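Local structure of salivary cystatin-L (Ixodes scapularis, 4ZM8) at residues S28-Q33 against H39-A44; L61-A66 against S107-E112. The protein inhibits host cysteine proteinases such as cathepsin L, cathepsin S and papain, so helping the tick to suppress host immune responses and to feed. All coordinates share one frame; numbering follows the deposited sequence.

Contact 1 of 2, residues S28-Q33 against H39-A44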
# COMPACT_ATOMS: atom_id res chain seq x y z
N SER A 28 12.58 13.57 9.17
CA SER A 28 13.00 14.71 8.37
C SER A 28 12.09 14.88 7.17
O SER A 28 11.60 15.98 6.90
CB SER A 28 14.44 14.54 7.92
OG SER A 28 14.61 13.34 7.19
N THR A 29 11.87 13.76 6.47
CA THR A 29 11.02 13.67 5.28
C THR A 29 9.58 14.10 5.52
O THR A 29 9.02 14.87 4.74
CB THR A 29 11.00 12.23 4.76
OG1 THR A 29 12.34 11.82 4.45
CG2 THR A 29 10.11 12.10 3.53
N TRP A 30 8.99 13.58 6.59
CA TRP A 30 7.58 13.83 6.84
C TRP A 30 7.32 15.28 7.23
O TRP A 30 6.46 15.92 6.65
CB TRP A 30 7.06 12.89 7.92
CG TRP A 30 5.66 13.22 8.32
CD1 TRP A 30 4.51 12.93 7.63
CD2 TRP A 30 5.25 13.93 9.50
NE1 TRP A 30 3.42 13.41 8.31
CE2 TRP A 30 3.84 14.03 9.46
CE3 TRP A 30 5.93 14.48 10.58
CZ2 TRP A 30 3.11 14.66 10.45
CZ3 TRP A 30 5.20 15.12 11.57
CH2 TRP A 30 3.81 15.20 11.50
N SER A 31 8.08 15.80 8.19
CA SER A 31 7.83 17.13 8.76
C SER A 31 8.13 18.28 7.79
O SER A 31 7.57 19.37 7.92
CB SER A 31 8.64 17.31 10.03
OG SER A 31 10.02 17.19 9.74
N ALA A 32 9.02 18.02 6.83
CA ALA A 32 9.30 18.94 5.72
C ALA A 32 8.03 19.27 4.97
O ALA A 32 7.70 20.43 4.77
CB ALA A 32 10.32 18.33 4.79
N GLN A 33 7.32 18.24 4.55
CA GLN A 33 6.06 18.39 3.85
C GLN A 33 4.94 18.97 4.72
O GLN A 33 3.87 19.26 4.21
CB GLN A 33 5.61 17.05 3.29
CG GLN A 33 6.71 16.31 2.55
CD GLN A 33 6.46 14.81 2.50
OE1 GLN A 33 5.57 14.29 3.19
NE2 GLN A 33 7.27 14.10 1.71
N HIS A 39 10.80 24.66 10.93
CA HIS A 39 11.98 23.82 11.18
C HIS A 39 11.72 22.34 10.89
O HIS A 39 10.57 21.89 10.84
CB HIS A 39 12.44 23.96 12.64
CG HIS A 39 12.98 25.31 12.97
ND1 HIS A 39 12.23 26.46 12.88
CD2 HIS A 39 14.21 25.70 13.39
CE1 HIS A 39 12.97 27.50 13.22
NE2 HIS A 39 14.17 27.07 13.54
N PHE A 40 12.79 21.57 10.72
CA PHE A 40 12.66 20.12 10.72
C PHE A 40 12.29 19.62 12.11
O PHE A 40 12.71 20.21 13.12
CB PHE A 40 13.95 19.43 10.28
CG PHE A 40 14.30 19.67 8.85
CD1 PHE A 40 13.65 18.98 7.85
CD2 PHE A 40 15.28 20.59 8.52
CE1 PHE A 40 13.98 19.21 6.53
CE2 PHE A 40 15.60 20.82 7.21
CZ PHE A 40 14.95 20.13 6.22
N ASP A 41 11.49 18.56 12.16
CA ASP A 41 11.36 17.76 13.37
C ASP A 41 12.52 16.80 13.35
O ASP A 41 13.06 16.50 12.29
CB ASP A 41 10.05 16.98 13.39
CG ASP A 41 8.88 17.81 13.85
OD1 ASP A 41 9.12 18.93 14.35
OD2 ASP A 41 7.73 17.32 13.72
N THR A 42 12.92 16.32 14.52
CA THR A 42 13.97 15.31 14.56
C THR A 42 13.66 14.23 15.58
O THR A 42 12.58 14.19 16.19
CB THR A 42 15.35 15.94 14.84
OG1 THR A 42 16.39 15.01 14.51
CG2 THR A 42 15.46 16.34 16.31
N VAL A 43 14.58 13.30 15.75
CA VAL A 43 14.37 12.24 16.71
C VAL A 43 14.94 12.61 18.09
O VAL A 43 16.15 12.80 18.25
CB VAL A 43 14.98 10.95 16.22
CG1 VAL A 43 14.65 9.80 17.17
CG2 VAL A 43 14.49 10.67 14.80
N ALA A 44 14.05 12.76 19.06
CA ALA A 44 14.45 12.78 20.46
C ALA A 44 14.76 11.34 20.89
O ALA A 44 15.85 11.06 21.38
CB ALA A 44 13.36 13.38 21.34
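Ser31 and Asp41 meet where the last turn of helix 17-32 lies against the start of strand 39-68, the two running roughly antiparallel, with the axes of the two short segments 147° apart. The side chain of Asp41 lies along that of Ser31. Its CB packs on Ser31 CB at 3.7 Å, CG passes the same carbon, and OD2, still close to it, reaches the edge of the Trp30 indole, 4.0 Å from CZ3 and near the ring plane. OD2 also forms a salt bridge with Arg90 of the second subunit. The polar link across the contact is Asp41 N to Ser31 OG, a 3.1 Å bond with an angle of 163° at the hydrogen. A chi1 of 60° sets OG between the backbone N and the carbonyl carbon, where it also bonds Thr27 O one helical turn back. Beside this pair, the Phe40 ring turns its edge to Ser28 O (3.8 Å from CD1), and its CE1 touches Ala32 CB at 4.1 Å. One buried hydroxyl thus serves both helix and strand, while the adjacent carboxylate, with Lys37 as a long, weak second partner, is probably stabilised largely across the subunit interface.

Contact 2 of 2, residues L61-A66 against S107-E112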
# COMPACT_ATOMS: atom_id res chain seq x y z
N LEU A 61 -4.44 -5.81 -13.83
CA LEU A 61 -5.32 -6.43 -14.80
C LEU A 61 -6.03 -5.42 -15.70
O LEU A 61 -6.62 -4.44 -15.22
CB LEU A 61 -6.35 -7.30 -14.09
CG LEU A 61 -5.70 -8.33 -13.17
CD1 LEU A 61 -6.72 -9.28 -12.58
CD2 LEU A 61 -4.62 -9.10 -13.90
N THR A 62 -5.98 -5.66 -17.00
CA THR A 62 -6.89 -4.92 -17.86
C THR A 62 -8.00 -5.88 -18.25
O THR A 62 -7.74 -7.00 -18.71
CB THR A 62 -6.19 -4.34 -19.09
OG1 THR A 62 -4.88 -3.89 -18.72
CG2 THR A 62 -6.98 -3.15 -19.63
N LEU A 63 -9.24 -5.45 -18.03
CA LEU A 63 -10.38 -6.34 -18.18
C LEU A 63 -11.51 -5.75 -18.99
O LEU A 63 -11.75 -4.55 -18.94
CB LEU A 63 -10.95 -6.72 -16.81
CG LEU A 63 -10.01 -7.42 -15.85
CD1 LEU A 63 -10.75 -7.73 -14.58
CD2 LEU A 63 -9.45 -8.67 -16.51
N LYS A 64 -12.21 -6.63 -19.70
CA LYS A 64 -13.54 -6.33 -20.21
C LYS A 64 -14.54 -6.83 -19.17
O LYS A 64 -14.53 -8.01 -18.82
CB LYS A 64 -13.78 -6.99 -21.56
CG LYS A 64 -12.98 -6.41 -22.71
CD LYS A 64 -13.46 -5.02 -23.05
CE LYS A 64 -12.60 -4.41 -24.15
NZ LYS A 64 -12.37 -5.38 -25.28
N VAL A 65 -15.39 -5.94 -18.67
CA VAL A 65 -16.32 -6.28 -17.60
C VAL A 65 -17.77 -6.20 -18.09
O VAL A 65 -18.11 -5.35 -18.91
CB VAL A 65 -16.07 -5.34 -16.40
CG1 VAL A 65 -17.07 -5.59 -15.29
CG2 VAL A 65 -14.68 -5.56 -15.88
N ALA A 66 -18.61 -7.11 -17.61
CA ALA A 66 -20.03 -7.13 -17.99
C ALA A 66 -20.92 -7.65 -16.85
O ALA A 66 -20.52 -8.54 -16.09
CB ALA A 66 -20.22 -7.98 -19.23
N SER A 107 -7.52 -3.32 -5.66
CA SER A 107 -7.58 -1.87 -5.75
C SER A 107 -8.89 -1.53 -6.43
O SER A 107 -9.43 -2.36 -7.16
CB SER A 107 -6.40 -1.30 -6.53
OG SER A 107 -6.48 -1.64 -7.91
N PRO A 108 -9.42 -0.34 -6.19
CA PRO A 108 -10.70 -0.04 -6.82
C PRO A 108 -10.60 0.05 -8.35
O PRO A 108 -9.81 0.84 -8.87
CB PRO A 108 -11.10 1.30 -6.19
CG PRO A 108 -10.32 1.37 -4.91
CD PRO A 108 -9.02 0.70 -5.22
N PHE A 109 -11.39 -0.77 -9.03
CA PHE A 109 -11.53 -0.77 -10.49
C PHE A 109 -11.60 0.63 -11.09
O PHE A 109 -12.58 1.36 -10.89
CB PHE A 109 -12.79 -1.56 -10.89
CG PHE A 109 -12.57 -3.04 -11.02
CD1 PHE A 109 -11.87 -3.74 -10.06
CD2 PHE A 109 -13.08 -3.73 -12.10
CE1 PHE A 109 -11.66 -5.10 -10.17
CE2 PHE A 109 -12.88 -5.09 -12.22
CZ PHE A 109 -12.16 -5.77 -11.25
N GLU A 110 -10.56 1.01 -11.83
CA GLU A 110 -10.57 2.27 -12.54
C GLU A 110 -11.06 1.99 -13.95
O GLU A 110 -10.31 1.49 -14.81
CB GLU A 110 -9.19 2.93 -12.54
CG GLU A 110 -9.23 4.46 -12.50
CD GLU A 110 -10.18 4.99 -11.43
OE1 GLU A 110 -10.07 4.56 -10.25
OE2 GLU A 110 -11.06 5.83 -11.75
N CYS A 111 -12.33 2.27 -14.19
CA CYS A 111 -12.93 1.95 -15.47
C CYS A 111 -12.65 3.02 -16.50
O CYS A 111 -11.85 3.93 -16.28
CB CYS A 111 -14.43 1.71 -15.31
SG CYS A 111 -14.81 0.10 -14.56
N GLU A 112 -13.31 2.90 -17.65
CA GLU A 112 -13.03 3.77 -18.77
C GLU A 112 -14.26 4.54 -19.18
O GLU A 112 -15.29 3.95 -19.51
CB GLU A 112 -12.49 2.97 -19.94
CG GLU A 112 -12.00 3.81 -21.08
CD GLU A 112 -10.94 3.09 -21.86
OE1 GLU A 112 -9.84 2.90 -21.31
OE2 GLU A 112 -11.22 2.69 -23.01
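With chi1 near -59° and chi2 near 180°, Leu63 extends CD1 toward the ring of Phe109, while chi1 of 176° in Val65 puts CG1 anti to the backbone N and turns CG2 beside that N, where it faces the same ring. The contact is wholly apolar. Leu63 CD1 lies opposite the CE2-CZ bond of Phe109, 4.1 Å from each atom, and approaches the ring obliquely. Val65 CG2 comes at the edge, near the ring plane, also 4.1 Å from Phe109 CE2. Both aliphatic residues project from one face of strand 39-68, two positions apart, and Phe109 reaches them from the loop that follows strand 104-106. Its ring passes over strand 90-99, resting on Cys92 and Thr94, while Thr27 of the second subunit packs on both Leu63 and Phe109. The loop itself is held to strand 90-99 by backbone hydrogen bonds of Ser107 with Val95 and of Glu110 with Thr93, and by the Cys111-Cys92 disulfide. An antiparallel sheet wrapped round a helix is the mark of the cystatin fold, and here the helix packed against this part of the sheet comes from the second subunit.

In the fold
Contact 1 and contact 2 share strand 39-68 but lie on opposite sides of the chain's centre, 39 Å apart between centres and about 22 Å between nearest atoms. Contact 1 of one chain instead meets contact 2 of the other across the dimer interface: Trp30 of each 28-33 segment stacks on Phe109 of the partner's 107-112 segment, Asp41 packs on the partner's Val65, and the sheet continues across the interface. Helix 17-32 and the start of strand 39-68 of one chain therefore complete the fold around the other chain's sheet, consistent with the domain-swapped dimers known among cystatins. Both contacts lie away from Gly5, the reactive site inferred by similarity; such dimers are predicted to be inactive and probably do not form in vivo.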